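Local atomic coordinates of Mab-21 domain-containing protein (Tribolium castaneum, PDB entry 7LT2), a protein that senses double-stranded RNA in the cytoplasm and, as a nucleotidyltransferase, makes cyclic GMP-AMP from ATP and GTP in innate immunity. Residues Ala277-Tyr280 and Ile281-Val284. Sequence-based numbering, arbitrary orientation.
Sequences ASYY and IKTV
The carbonyl oxygen of Y279 takes two bonds from T283, one from the backbone N at 2.8 Å and one from the hydroxyl OG1, also at 2.8 Å, which arrive from opposite faces of the carbonyl plane. OG1 can turn back to this oxygen because it stands beside T283's own backbone N, anti to the carbonyl carbon (chi1 -64°). The same hydroxyl sits over one face of the Y279 ring, offset toward its rim, 3.4 Å from CE2. A water ties the two side chains together at their polar ends, donating to OG1 of T283 at 2.7 Å and to OH of Y279 at 3.0 Å. T283 OG1 donates a hydrogen bond to Y279 O and accepts one from the water, which fixes its rotation. The ring of Y279 leans toward the helix C-terminus with CG anti to the backbone N (chi1 -173°), and the extended K282 chain passes it obliquely, CD lying 3.8 Å from CD1. Beyond this crossing both ends meet at E248: K282 NZ forms a salt bridge with it and another with D61, while Y279 OH hydrogen-bonds it. Backbone bonds from K282 N to S278 O, nearly straight at 171°, and from V284 N to Y280 O flank the T283 bond along the helix. I281 faces helix 258-272 and Y312 of helix 301-318. These are the first two turns of helix 278-291, with A277 at its N-cap position, i to i+4 bonds and a threonine hydroxyl doubling one of them; S278 to K282 probably belong to the ATP-binding site, as in related cGAS-like enzymes.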
ATOM      1  N   ALA A 277      13.144  -0.386   4.073  1.00 18.05           N
ATOM      2  CA  ALA A 277      11.718  -0.136   3.924  1.00 18.70           C
ATOM      3  C   ALA A 277      10.927  -1.443   3.929  1.00 18.14           C
ATOM      4  O   ALA A 277      11.403  -2.488   3.475  1.00 18.69           O
ATOM      5  CB  ALA A 277      11.446   0.633   2.631  1.00 20.57           C
ATOM      6  N   SER A 278       9.695  -1.368   4.440  1.00 19.74           N
ATOM      7  CA  SER A 278       8.855  -2.559   4.539  1.00 19.25           C
ATOM      8  C   SER A 278       8.623  -3.208   3.179  1.00 19.17           C
ATOM      9  O   SER A 278       8.570  -4.439   3.079  1.00 16.61           O
ATOM     10  CB  SER A 278       7.523  -2.207   5.200  1.00 20.55           C
ATOM     11  OG  SER A 278       7.718  -1.811   6.547  1.00 21.11           O
ATOM     12  N   TYR A 279       8.487  -2.409   2.116  1.00 19.28           N
ATOM     13  CA  TYR A 279       8.233  -3.008   0.807  1.00 18.18           C
ATOM     14  C   TYR A 279       9.415  -3.842   0.335  1.00 18.95           C
ATOM     15  O   TYR A 279       9.236  -4.761  -0.473  1.00 18.44           O
ATOM     16  CB  TYR A 279       7.896  -1.938  -0.234  1.00 18.78           C
ATOM     17  CG  TYR A 279       7.457  -2.520  -1.569  1.00 21.94           C
ATOM     18  CD1 TYR A 279       6.248  -3.203  -1.691  1.00 20.30           C
ATOM     19  CD2 TYR A 279       8.253  -2.396  -2.698  1.00 21.48           C
ATOM     20  CE1 TYR A 279       5.843  -3.738  -2.912  1.00 20.60           C
ATOM     21  CE2 TYR A 279       7.856  -2.922  -3.919  1.00 17.79           C
ATOM     22  CZ  TYR A 279       6.656  -3.597  -4.020  1.00 20.40           C
ATOM     23  OH  TYR A 279       6.277  -4.113  -5.242  1.00 20.72           O
ATOM     24  N   TYR A 280      10.623  -3.538   0.816  1.00 18.19           N
ATOM     25  CA  TYR A 280      11.776  -4.350   0.443  1.00 19.29           C
ATOM     26  C   TYR A 280      11.670  -5.743   1.046  1.00 17.67           C
ATOM     27  O   TYR A 280      12.066  -6.731   0.416  1.00 19.23           O
ATOM     28  CB  TYR A 280      13.082  -3.675   0.880  1.00 17.30           C
ATOM     29  CG  TYR A 280      13.244  -2.234   0.427  1.00 21.15           C
ATOM     30  CD1 TYR A 280      12.458  -1.702  -0.588  1.00 22.81           C
ATOM     31  CD2 TYR A 280      14.191  -1.412   1.017  1.00 21.23           C
ATOM     32  CE1 TYR A 280      12.604  -0.386  -0.994  1.00 27.39           C
ATOM     33  CE2 TYR A 280      14.350  -0.097   0.616  1.00 26.31           C
ATOM     34  CZ  TYR A 280      13.552   0.408  -0.390  1.00 29.49           C
ATOM     35  OH  TYR A 280      13.701   1.717  -0.792  1.00 32.52           O
ATOM     36  N   ILE A 281      11.139  -5.841   2.268  1.00 17.71           N
ATOM     37  CA  ILE A 281      10.899  -7.148   2.873  1.00 18.78           C
ATOM     38  C   ILE A 281       9.777  -7.872   2.142  1.00 15.93           C
ATOM     39  O   ILE A 281       9.882  -9.069   1.844  1.00 17.22           O
ATOM     40  CB  ILE A 281      10.594  -6.993   4.373  1.00 14.82           C
ATOM     41  CG1 ILE A 281      11.830  -6.476   5.110  1.00 18.00           C
ATOM     42  CG2 ILE A 281      10.148  -8.320   4.974  1.00 18.16           C
ATOM     43  CD1 ILE A 281      11.544  -6.010   6.522  1.00 19.53           C
ATOM     44  N   LYS A 282       8.685  -7.160   1.840  1.00 15.92           N
ATOM     45  CA  LYS A 282       7.612  -7.750   1.040  1.00 15.79           C
ATOM     46  C   LYS A 282       8.154  -8.286  -0.278  1.00 18.50           C
ATOM     47  O   LYS A 282       7.801  -9.395  -0.700  1.00 15.28           O
ATOM     48  CB  LYS A 282       6.517  -6.710   0.785  1.00 15.55           C
ATOM     49  CG  LYS A 282       5.233  -7.281   0.182  1.00 15.87           C
ATOM     50  CD  LYS A 282       4.290  -6.169  -0.261  1.00 17.11           C
ATOM     51  CE  LYS A 282       2.975  -6.730  -0.796  1.00 20.26           C
ATOM     52  NZ  LYS A 282       2.135  -5.662  -1.411  1.00 17.06           N
ATOM     53  N   THR A 283       9.041  -7.520  -0.924  1.00 17.81           N
ATOM     54  CA  THR A 283       9.615  -7.935  -2.200  1.00 16.84           C
ATOM     55  C   THR A 283      10.436  -9.209  -2.054  1.00 20.70           C
ATOM     56  O   THR A 283      10.370 -10.100  -2.909  1.00 16.76           O
ATOM     57  CB  THR A 283      10.472  -6.807  -2.780  1.00 18.39           C
ATOM     58  OG1 THR A 283       9.644  -5.670  -3.064  1.00 20.41           O
ATOM     59  CG2 THR A 283      11.159  -7.259  -4.063  1.00 18.88           C
ATOM     60  N   VAL A 284      11.232  -9.309  -0.985  1.00 18.40           N
ATOM     61  CA  VAL A 284      11.984 -10.537  -0.742  1.00 16.32           C
ATOM     62  C   VAL A 284      11.038 -11.732  -0.666  1.00 16.25           C
ATOM     63  O   VAL A 284      11.309 -12.794  -1.240  1.00 17.79           O
ATOM     64  CB  VAL A 284      12.839 -10.398   0.532  1.00 18.38           C
ATOM     65  CG1 VAL A 284      13.333 -11.754   1.005  1.00 18.59           C
ATOM     66  CG2 VAL A 284      14.018  -9.469   0.272  1.00 18.08           C
TER
HETATM   67  O   HOH W   1       8.785  -5.684  -5.660  1.00 20.15           O